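Local coordinates for protein adenosylmethionine-8-amino-7-oxononanoate aminotransferase (Methanocaldococcus jannaschii, PDB 6ZHK) that probably transfers the alpha-amino group of S-adenosyl-L-methionine to 7-keto-8-aminopelargonic acid, a pyridoxal-phosphate-dependent step of biotin biosynthesis, at residues V106-K111 against K279-D284; P110-K115 against L314-I319; A415-A420 against M430-N435. All coordinates share one frame; numbering follows the deposited sequence.

Contact 1 (V106-K111 against K279-D284); sequences VDITPK and KMFFCD. With MG (magnesium ion), chain C.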
loop_
_atom_site.group_PDB
_atom_site.type_symbol
_atom_site.label_atom_id
_atom_site.label_comp_id
_atom_site.label_asym_id
_atom_site.label_seq_id
_atom_site.Cartn_x
_atom_site.Cartn_y
_atom_site.Cartn_z
ATOM N N VAL A 106 20.676 -4.178 -1.379
ATOM C CA VAL A 106 21.757 -3.254 -1.082
ATOM C C VAL A 106 22.908 -3.527 -2.061
ATOM O O VAL A 106 23.485 -2.562 -2.612
ATOM C CB VAL A 106 22.138 -3.347 0.418
ATOM C CG1 VAL A 106 23.481 -2.682 0.752
ATOM C CG2 VAL A 106 21.015 -2.720 1.319
ATOM N N ASP A 107 23.194 -4.841 -2.236
ATOM C CA ASP A 107 24.324 -5.272 -3.079
ATOM C C ASP A 107 24.106 -4.925 -4.550
ATOM O O ASP A 107 25.078 -4.642 -5.228
ATOM C CB ASP A 107 24.661 -6.763 -2.900
ATOM C CG ASP A 107 25.297 -7.065 -1.555
ATOM O OD1 ASP A 107 25.728 -6.067 -0.838
ATOM O OD2 ASP A 107 25.315 -8.255 -1.193
ATOM N N ILE A 108 22.876 -4.987 -5.080
ATOM C CA ILE A 108 22.741 -4.686 -6.502
ATOM C C ILE A 108 22.515 -3.212 -6.787
ATOM O O ILE A 108 22.489 -2.841 -7.952
ATOM C CB ILE A 108 21.622 -5.466 -7.194
ATOM C CG1 ILE A 108 20.296 -5.215 -6.484
ATOM C CG2 ILE A 108 21.970 -6.942 -7.330
ATOM C CD1 ILE A 108 19.160 -5.856 -7.227
ATOM N N THR A 109 22.273 -2.397 -5.760
ATOM C CA THR A 109 22.052 -0.992 -6.075
ATOM C C THR A 109 23.349 -0.238 -5.861
ATOM O O THR A 109 24.250 -0.747 -5.186
ATOM C CB THR A 109 21.002 -0.397 -5.131
ATOM O OG1 THR A 109 21.286 -0.834 -3.801
ATOM C CG2 THR A 109 19.625 -0.919 -5.477
ATOM N N PRO A 110 23.447 1.022 -6.339
ATOM C CA PRO A 110 24.613 1.854 -6.034
ATOM C C PRO A 110 25.083 1.739 -4.576
ATOM O O PRO A 110 24.318 1.459 -3.623
ATOM C CB PRO A 110 24.184 3.282 -6.445
ATOM C CG PRO A 110 23.214 2.998 -7.616
ATOM C CD PRO A 110 22.477 1.722 -7.187
ATOM N N LYS A 111 26.415 1.928 -4.475
ATOM C CA LYS A 111 27.072 1.584 -3.238
ATOM C C LYS A 111 26.707 2.518 -2.101
ATOM O O LYS A 111 26.901 2.114 -0.972
ATOM C CB LYS A 111 28.595 1.477 -3.394
ATOM C CG LYS A 111 29.042 0.046 -3.718
ATOM C CD LYS A 111 28.615 -0.431 -5.106
ATOM C CE LYS A 111 27.661 -1.618 -5.103
ATOM N NZ LYS A 111 26.744 -1.663 -6.279
ATOM N N LYS A 279 18.902 -0.671 -18.492
ATOM C CA LYS A 279 19.873 -0.890 -17.428
ATOM C C LYS A 279 19.128 -1.441 -16.217
ATOM O O LYS A 279 17.927 -1.238 -16.140
ATOM C CB LYS A 279 20.353 0.472 -16.941
ATOM C CG LYS A 279 21.350 1.182 -17.836
ATOM C CD LYS A 279 21.823 2.385 -17.072
ATOM C CE LYS A 279 22.196 3.548 -17.952
ATOM N NZ LYS A 279 23.196 4.362 -17.220
ATOM N N MET A 280 19.845 -2.017 -15.232
ATOM C CA MET A 280 19.173 -2.576 -14.073
ATOM C C MET A 280 18.357 -1.486 -13.339
ATOM O O MET A 280 17.187 -1.709 -12.954
ATOM C CB MET A 280 20.153 -3.240 -13.111
ATOM C CG MET A 280 19.416 -4.034 -12.019
ATOM S SD MET A 280 18.424 -5.474 -12.692
ATOM C CE MET A 280 18.099 -6.309 -11.136
ATOM N N PHE A 281 18.993 -0.327 -13.102
ATOM C CA PHE A 281 18.357 0.856 -12.513
ATOM C C PHE A 281 18.876 2.050 -13.283
ATOM O O PHE A 281 20.046 2.041 -13.703
ATOM C CB PHE A 281 18.782 1.044 -11.050
ATOM C CG PHE A 281 18.458 -0.149 -10.196
ATOM C CD1 PHE A 281 17.143 -0.395 -9.819
ATOM C CD2 PHE A 281 19.455 -1.046 -9.812
ATOM C CE1 PHE A 281 16.842 -1.532 -9.070
ATOM C CE2 PHE A 281 19.171 -2.169 -9.034
ATOM C CZ PHE A 281 17.845 -2.421 -8.678
ATOM N N PHE A 282 18.004 3.044 -13.489
ATOM C CA PHE A 282 18.458 4.310 -14.071
ATOM C C PHE A 282 19.661 4.854 -13.314
ATOM O O PHE A 282 20.633 5.323 -13.929
ATOM C CB PHE A 282 17.345 5.345 -14.212
ATOM C CG PHE A 282 17.777 6.542 -15.029
ATOM C CD1 PHE A 282 17.807 6.488 -16.416
ATOM C CD2 PHE A 282 18.263 7.677 -14.398
ATOM C CE1 PHE A 282 18.231 7.598 -17.156
ATOM C CE2 PHE A 282 18.752 8.760 -15.131
ATOM C CZ PHE A 282 18.701 8.729 -16.511
ATOM N N CYS A 283 19.614 4.743 -11.978
ATOM C CA CYS A 283 20.697 5.293 -11.156
ATOM C C CYS A 283 22.013 4.496 -11.226
ATOM O O CYS A 283 22.995 4.937 -10.618
ATOM C CB CYS A 283 20.215 5.549 -9.729
ATOM S SG CYS A 283 19.870 4.037 -8.827
ATOM N N ASP A 284 22.071 3.384 -12.007
ATOM C CA ASP A 284 23.325 2.727 -12.343
ATOM C C ASP A 284 24.047 3.545 -13.418
ATOM O O ASP A 284 24.123 3.151 -14.570
ATOM C CB ASP A 284 23.154 1.333 -12.966
ATOM C CG ASP A 284 22.716 0.277 -11.961
ATOM O OD1 ASP A 284 22.903 0.498 -10.734
ATOM O OD2 ASP A 284 22.220 -0.784 -12.408
HETATM MG MG MG C . 23.532 -0.355 -2.627
HETATM O O HOH W 1 22.737 -3.115 -10.742
HETATM O O HOH W 2 25.341 -0.782 -1.599
#

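Contact 2 (P110-K115 against L314-I319); sequences PKHLTK and LTTDEI. With MG (magnesium ion), chain C.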
loop_
_atom_site.group_PDB
_atom_site.type_symbol
_atom_site.label_atom_id
_atom_site.label_comp_id
_atom_site.label_asym_id
_atom_site.label_seq_id
_atom_site.Cartn_x
_atom_site.Cartn_y
_atom_site.Cartn_z
ATOM N N PRO A 110 23.447 1.022 -6.339
ATOM C CA PRO A 110 24.613 1.854 -6.034
ATOM C C PRO A 110 25.083 1.739 -4.576
ATOM O O PRO A 110 24.318 1.459 -3.623
ATOM C CB PRO A 110 24.184 3.282 -6.445
ATOM C CG PRO A 110 23.214 2.998 -7.616
ATOM C CD PRO A 110 22.477 1.722 -7.187
ATOM N N LYS A 111 26.415 1.928 -4.475
ATOM C CA LYS A 111 27.072 1.584 -3.238
ATOM C C LYS A 111 26.707 2.518 -2.101
ATOM O O LYS A 111 26.901 2.114 -0.972
ATOM C CB LYS A 111 28.595 1.477 -3.394
ATOM C CG LYS A 111 29.042 0.046 -3.718
ATOM C CD LYS A 111 28.615 -0.431 -5.106
ATOM C CE LYS A 111 27.661 -1.618 -5.103
ATOM N NZ LYS A 111 26.744 -1.663 -6.279
ATOM N N HIS A 112 26.229 3.739 -2.387
ATOM C CA HIS A 112 25.899 4.639 -1.289
ATOM C C HIS A 112 24.514 4.291 -0.732
ATOM O O HIS A 112 24.134 4.869 0.275
ATOM C CB HIS A 112 25.919 6.117 -1.692
ATOM C CG HIS A 112 24.962 6.430 -2.794
ATOM N ND1 HIS A 112 25.201 6.042 -4.091
ATOM C CD2 HIS A 112 23.772 7.072 -2.799
ATOM C CE1 HIS A 112 24.186 6.404 -4.856
ATOM N NE2 HIS A 112 23.292 7.038 -4.091
ATOM N N LEU A 113 23.803 3.377 -1.398
ATOM C CA LEU A 113 22.468 3.015 -0.888
ATOM C C LEU A 113 22.589 1.677 -0.167
ATOM O O LEU A 113 22.823 0.609 -0.778
ATOM C CB LEU A 113 21.448 2.943 -2.032
ATOM C CG LEU A 113 21.247 4.230 -2.851
ATOM C CD1 LEU A 113 20.466 3.998 -4.148
ATOM C CD2 LEU A 113 20.511 5.294 -2.029
ATOM N N THR A 114 22.412 1.774 1.165
ATOM C CA THR A 114 22.871 0.774 2.109
ATOM C C THR A 114 21.759 0.339 3.057
ATOM O O THR A 114 21.997 -0.514 3.926
ATOM C CB THR A 114 24.020 1.350 2.948
ATOM O OG1 THR A 114 23.607 2.633 3.404
ATOM C CG2 THR A 114 25.290 1.525 2.137
ATOM N N LYS A 115 20.581 0.949 2.968
ATOM C CA LYS A 115 19.538 0.585 3.945
ATOM C C LYS A 115 18.228 0.388 3.189
ATOM O O LYS A 115 18.027 1.047 2.166
ATOM C CB LYS A 115 19.344 1.706 4.963
ATOM C CG LYS A 115 20.556 1.888 5.915
ATOM C CD LYS A 115 20.719 0.688 6.823
ATOM C CE LYS A 115 21.835 0.839 7.847
ATOM N NZ LYS A 115 23.136 0.437 7.262
ATOM N N LEU A 314 15.116 2.747 -0.504
ATOM C CA LEU A 314 16.485 2.573 -0.069
ATOM C C LEU A 314 17.107 3.955 0.214
ATOM O O LEU A 314 16.878 4.899 -0.538
ATOM C CB LEU A 314 17.248 1.895 -1.231
ATOM C CG LEU A 314 17.248 0.381 -1.144
ATOM C CD1 LEU A 314 15.857 -0.225 -1.400
ATOM C CD2 LEU A 314 18.397 -0.248 -1.930
ATOM N N THR A 315 17.949 4.050 1.257
ATOM C CA THR A 315 18.567 5.319 1.641
ATOM C C THR A 315 20.059 5.099 1.975
ATOM O O THR A 315 20.546 3.950 2.059
ATOM C CB THR A 315 17.890 5.972 2.866
ATOM O OG1 THR A 315 18.323 5.258 4.020
ATOM C CG2 THR A 315 16.382 5.834 2.883
ATOM N N THR A 316 20.741 6.228 2.134
ATOM C CA THR A 316 22.121 6.354 2.568
ATOM C C THR A 316 22.164 6.143 4.070
ATOM O O THR A 316 21.128 6.233 4.725
ATOM C CB THR A 316 22.669 7.741 2.232
ATOM O OG1 THR A 316 21.846 8.668 2.959
ATOM C CG2 THR A 316 22.637 7.996 0.740
ATOM N N ASP A 317 23.346 5.801 4.595
ATOM C CA ASP A 317 23.456 5.721 6.043
ATOM C C ASP A 317 23.274 7.110 6.668
ATOM O O ASP A 317 22.863 7.209 7.837
ATOM C CB ASP A 317 24.819 5.168 6.482
ATOM C CG ASP A 317 24.932 3.654 6.315
ATOM O OD1 ASP A 317 23.911 2.978 6.075
ATOM O OD2 ASP A 317 26.062 3.181 6.473
ATOM N N GLU A 318 23.625 8.154 5.898
ATOM C CA GLU A 318 23.529 9.514 6.424
ATOM C C GLU A 318 22.077 9.789 6.847
ATOM O O GLU A 318 21.802 10.280 7.931
ATOM C CB GLU A 318 24.051 10.527 5.399
ATOM C CG GLU A 318 23.697 11.993 5.696
ATOM C CD GLU A 318 24.180 12.718 6.961
ATOM O OE1 GLU A 318 25.183 12.231 7.579
ATOM O OE2 GLU A 318 23.548 13.789 7.364
ATOM N N ILE A 319 21.150 9.386 5.999
ATOM C CA ILE A 319 19.752 9.639 6.316
ATOM C C ILE A 319 19.323 8.780 7.502
ATOM O O ILE A 319 18.730 9.288 8.449
ATOM C CB ILE A 319 18.877 9.437 5.074
ATOM C CG1 ILE A 319 19.135 10.552 4.045
ATOM C CG2 ILE A 319 17.377 9.278 5.455
ATOM C CD1 ILE A 319 18.908 11.962 4.515
HETATM MG MG MG C . 23.532 -0.355 -2.627
HETATM O O HOH W 2 25.341 -0.782 -1.599
HETATM O O HOH W 3 25.545 5.425 2.816
#

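Contact 3 (A415-A420 against M430-N435); sequences AGYRVA and MRPIGN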
loop_
_atom_site.group_PDB
_atom_site.type_symbol
_atom_site.label_atom_id
_atom_site.label_comp_id
_atom_site.label_asym_id
_atom_site.label_seq_id
_atom_site.Cartn_x
_atom_site.Cartn_y
_atom_site.Cartn_z
ATOM N N ALA A 415 -8.517 8.521 -28.452
ATOM C CA ALA A 415 -7.824 8.024 -29.637
ATOM C C ALA A 415 -6.964 6.797 -29.342
ATOM O O ALA A 415 -6.920 5.852 -30.131
ATOM C CB ALA A 415 -7.007 9.110 -30.287
ATOM N N GLY A 416 -6.194 6.823 -28.248
ATOM C CA GLY A 416 -5.434 5.623 -27.913
ATOM C C GLY A 416 -6.287 4.357 -27.708
ATOM O O GLY A 416 -5.893 3.289 -28.137
ATOM N N TYR A 417 -7.440 4.460 -27.045
ATOM C CA TYR A 417 -8.338 3.304 -26.895
ATOM C C TYR A 417 -8.879 2.820 -28.255
ATOM O O TYR A 417 -9.104 1.624 -28.468
ATOM C CB TYR A 417 -9.484 3.636 -25.937
ATOM C CG TYR A 417 -9.093 3.603 -24.472
ATOM C CD1 TYR A 417 -8.707 2.410 -23.858
ATOM C CD2 TYR A 417 -9.195 4.747 -23.688
ATOM C CE1 TYR A 417 -8.368 2.354 -22.506
ATOM C CE2 TYR A 417 -8.791 4.723 -22.359
ATOM C CZ TYR A 417 -8.403 3.528 -21.768
ATOM O OH TYR A 417 -8.078 3.571 -20.452
ATOM N N ARG A 418 -9.029 3.736 -29.208
ATOM C CA ARG A 418 -9.421 3.269 -30.547
ATOM C C ARG A 418 -8.367 2.326 -31.134
ATOM O O ARG A 418 -8.653 1.272 -31.737
ATOM C CB ARG A 418 -9.698 4.493 -31.426
ATOM C CG ARG A 418 -11.069 5.092 -31.156
ATOM C CD ARG A 418 -11.191 6.400 -31.915
ATOM N NE ARG A 418 -12.267 7.148 -31.298
ATOM C CZ ARG A 418 -13.396 7.496 -31.891
ATOM N NH1 ARG A 418 -13.608 7.176 -33.156
ATOM N NH2 ARG A 418 -14.305 8.182 -31.224
ATOM N N VAL A 419 -7.101 2.708 -30.952
ATOM C CA VAL A 419 -6.002 1.870 -31.365
ATOM C C VAL A 419 -5.983 0.570 -30.550
ATOM O O VAL A 419 -5.787 -0.517 -31.103
ATOM C CB VAL A 419 -4.669 2.645 -31.393
ATOM C CG1 VAL A 419 -3.523 1.714 -31.771
ATOM C CG2 VAL A 419 -4.734 3.774 -32.425
ATOM N N ALA A 420 -6.167 0.667 -29.216
ATOM C CA ALA A 420 -6.190 -0.530 -28.362
ATOM C C ALA A 420 -7.235 -1.546 -28.854
ATOM O O ALA A 420 -6.997 -2.754 -28.798
ATOM C CB ALA A 420 -6.489 -0.105 -26.927
ATOM N N MET A 430 -3.009 -3.713 -25.009
ATOM C CA MET A 430 -2.292 -2.491 -24.785
ATOM C C MET A 430 -3.227 -1.520 -24.069
ATOM O O MET A 430 -4.381 -1.388 -24.494
ATOM C CB MET A 430 -1.858 -1.933 -26.152
ATOM C CG MET A 430 -1.013 -0.643 -26.073
ATOM S SD MET A 430 -1.919 0.909 -25.807
ATOM C CE MET A 430 -3.010 1.081 -27.231
ATOM N N ARG A 431 -2.751 -0.905 -22.958
ATOM C CA ARG A 431 -3.494 0.170 -22.298
ATOM C C ARG A 431 -2.840 1.513 -22.616
ATOM O O ARG A 431 -1.682 1.721 -22.269
ATOM C CB ARG A 431 -3.560 0.022 -20.765
ATOM C CG ARG A 431 -4.431 1.091 -20.116
ATOM C CD ARG A 431 -4.534 0.865 -18.615
ATOM N NE ARG A 431 -5.216 1.943 -17.912
ATOM C CZ ARG A 431 -6.536 1.994 -17.700
ATOM N NH1 ARG A 431 -7.365 1.055 -18.185
ATOM N NH2 ARG A 431 -7.007 3.015 -17.019
ATOM N N PRO A 432 -3.571 2.482 -23.223
ATOM C CA PRO A 432 -2.973 3.765 -23.556
ATOM C C PRO A 432 -3.150 4.751 -22.410
ATOM O O PRO A 432 -3.867 4.489 -21.437
ATOM C CB PRO A 432 -3.859 4.129 -24.757
ATOM C CG PRO A 432 -5.276 3.742 -24.267
ATOM C CD PRO A 432 -4.996 2.394 -23.596
ATOM N N ILE A 433 -2.487 5.900 -22.518
ATOM C CA ILE A 433 -2.837 7.023 -21.664
ATOM C C ILE A 433 -3.180 8.179 -22.592
ATOM O O ILE A 433 -2.296 8.625 -23.309
ATOM C CB ILE A 433 -1.687 7.393 -20.699
ATOM C CG1 ILE A 433 -1.293 6.176 -19.842
ATOM C CG2 ILE A 433 -2.125 8.608 -19.848
ATOM C CD1 ILE A 433 -0.067 6.357 -19.013
ATOM N N GLY A 434 -4.469 8.589 -22.592
ATOM C CA GLY A 434 -5.011 9.570 -23.541
ATOM C C GLY A 434 -4.560 9.286 -24.968
ATOM O O GLY A 434 -4.807 8.183 -25.479
ATOM N N ASN A 435 -3.818 10.216 -25.574
ATOM C CA ASN A 435 -3.461 10.035 -26.980
ATOM C C ASN A 435 -2.182 9.240 -27.150
ATOM O O ASN A 435 -1.647 9.218 -28.243
ATOM C CB ASN A 435 -3.271 11.360 -27.712
ATOM C CG ASN A 435 -4.591 12.069 -27.804
ATOM O OD1 ASN A 435 -5.607 11.423 -28.039
ATOM N ND2 ASN A 435 -4.601 13.365 -27.509
HETATM O O HOH W 4 -7.955 11.017 -27.341
HETATM O O HOH W 5 -5.993 5.155 -19.886
HETATM O O HOH W 6 -7.391 6.872 -25.430
HETATM O O HOH W 7 -5.428 -3.927 -26.845
#

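Contact 1 (V106-K111 against K279-D284)
Thr109 reaches the Phe281 ring with its methyl: CG2 lies 4.2 Å from the ring centroid, and its direction, 29° off the ring normal, marks an off-centre CH-pi contact. Ile108 comes to the same ring from its edge, with CD1 in the ring plane 4.0 Å from CZ, and the two side chains cross at about a right angle. The Ile108 carbonyl oxygen also sits near that plane, by CE2. Beyond the ring, Ile108 CD1 meets the methyl CE of Met280 at 4.1 Å. On the other flank Pro110 CG lies 3.7 Å from Cys283 SG, while Pro110 CD approaches Asp284 OD1.

No direct hydrogen bond joins the segments. Water 1 bridges them, giving one hydrogen to Ile108 O and, at 2.9 Å, another to Asp284 OD2. A type I turn from Phe281 to Asp284 shapes the second segment; its backbone bond runs from Asp284 N to Phe281 O, and Glu269 accepts from the N-H groups of Phe282 and Cys283. Phe274 adds an edge-to-face partner to the Phe281 ring.

A magnesium ion is bound by the first segment. Thr109 OG1, placed between backbone N and carbonyl carbon (chi1 44°), lies 2.6 Å from the magnesium ion MG and is also hydrogen-bonded to Leu105 O, while CG2 of the same residue turns to Phe281. The carbonyl oxygens of Val106, Pro110 and Leu113 and water 2 are the other ligands. Within the class-III aminotransferase fold, this metal site bridges the end of helix 96-108 and the loop that follows it.

Contact 2 (P110-K115 against L314-I319)
Asp317 OD1 takes two bonds, from Thr114 OG1 at 2.7 Å and from Lys115 NZ at 2.9 Å. They arrive from opposite faces of the carboxylate: the hydroxyl from above the plane, 69° out of it, the ammonium on the syn side and 31° out. In the conformer described here, bends at chi2 and chi4 fold the lysine back over this oxygen, in a salt bridge; NZ also donates to Glu19 O of the second subunit.

In the backbone, Thr315 O accepts from both Thr114 N (3.0 Å) and Lys115 N (3.1 Å), and Thr315 N donates to Lys115 O, which defines a classic beta bulge in an antiparallel pairing. Water 3 links His112 O to Asp317 N. Thr316 is the N-cap, its OG1 accepting from Ile319 N.

Apolar contacts flank this network. Thr316 CG2 meets the His112 ring in plane at its edge, 3.8 Å from CD2, and the ring's NE2 is hydrogen-bonded to Pro294 O. Leu113 CB lies 4.4 Å from Leu314 CB. The bulge joins the outermost strand 115-119 to strand 311-315, just where the latter gives way to helix 317-321; helix 122-140 packs on Thr315 through Met132, and Trp22 of the second subunit on Thr315 and Ile319.

Contact 3 (A415-A420 against M430-N435)
Tyr417 chi1 (-78°) sets CG anti to the carbonyl carbon, and the ring beyond it presents a face to Pro432. Pro432 CG sits over the centre of that face, 3.7 Å from the centroid and only 10° off the ring normal, a well-aligned CH-pi contact; Pro432 CD lies 3.5 Å from Tyr417 CE1. Arg431 is extended from CG to NE, with CG anti to the backbone N, and runs side by side with Tyr417 in the same direction. Ring and guanidinium planes stand 78° apart, and Tyr417 OH lies over one face of the guanidinium, toward its rim and 3.5 Å from Arg431 NH1, at an angle too poor for a hydrogen bond. Water 5 links the hydroxyl to Pro432 O instead.

The segments lie in the class-III aminotransferase fold, where helix 415-425 leads through strand 428-429 into the loop before strand 436-439. Arg431 is a predicted substrate-binding residue; its NH2 bonds to the carbonyl oxygen of Tyr25, itself a predicted substrate-recognition residue.

Close packing centres on Gly416, whose carbonyl carbon lies 3.6 Å from Pro432 CG. With no side chain on the glycine, the proline ring comes directly against the helix backbone, its CB also near Gly416 CA. Gly416 N makes a weak 3.4 Å bond to Gly434 O, and water 6 joins that oxygen to Tyr417 N. Further along the helix, Ala420 CB touches Met430 CE at 3.7 Å. Water 7 bridges Ala420 O and Met430 N. At the other end Ala415 CB meets Asn435 OD1 at 3.5 Å, and the asparagine ND2 donates to Tyr409 O.

Overall arrangement
Contacts 1 and 2 form one continuous region: their centres are 11 Å apart, they share Pro110 and Lys111, and both hold the magnesium ion. Direct packing joins them too, with Thr109 OG1 3.5 Å from Leu314 CD2. Contact 3 lies on the opposite side of the chain's centre, its centre 33 Å from that of contact 1 and 39 Å from that of contact 2, without touching either. Lys301, the predicted cofactor-attachment lysine, unmodified in this structure, touches neither region: its side chain is about 11 Å from that of Phe281 in contact 1 and about 10 Å from that of Arg431 in contact 3. All three contacts reach the second subunit.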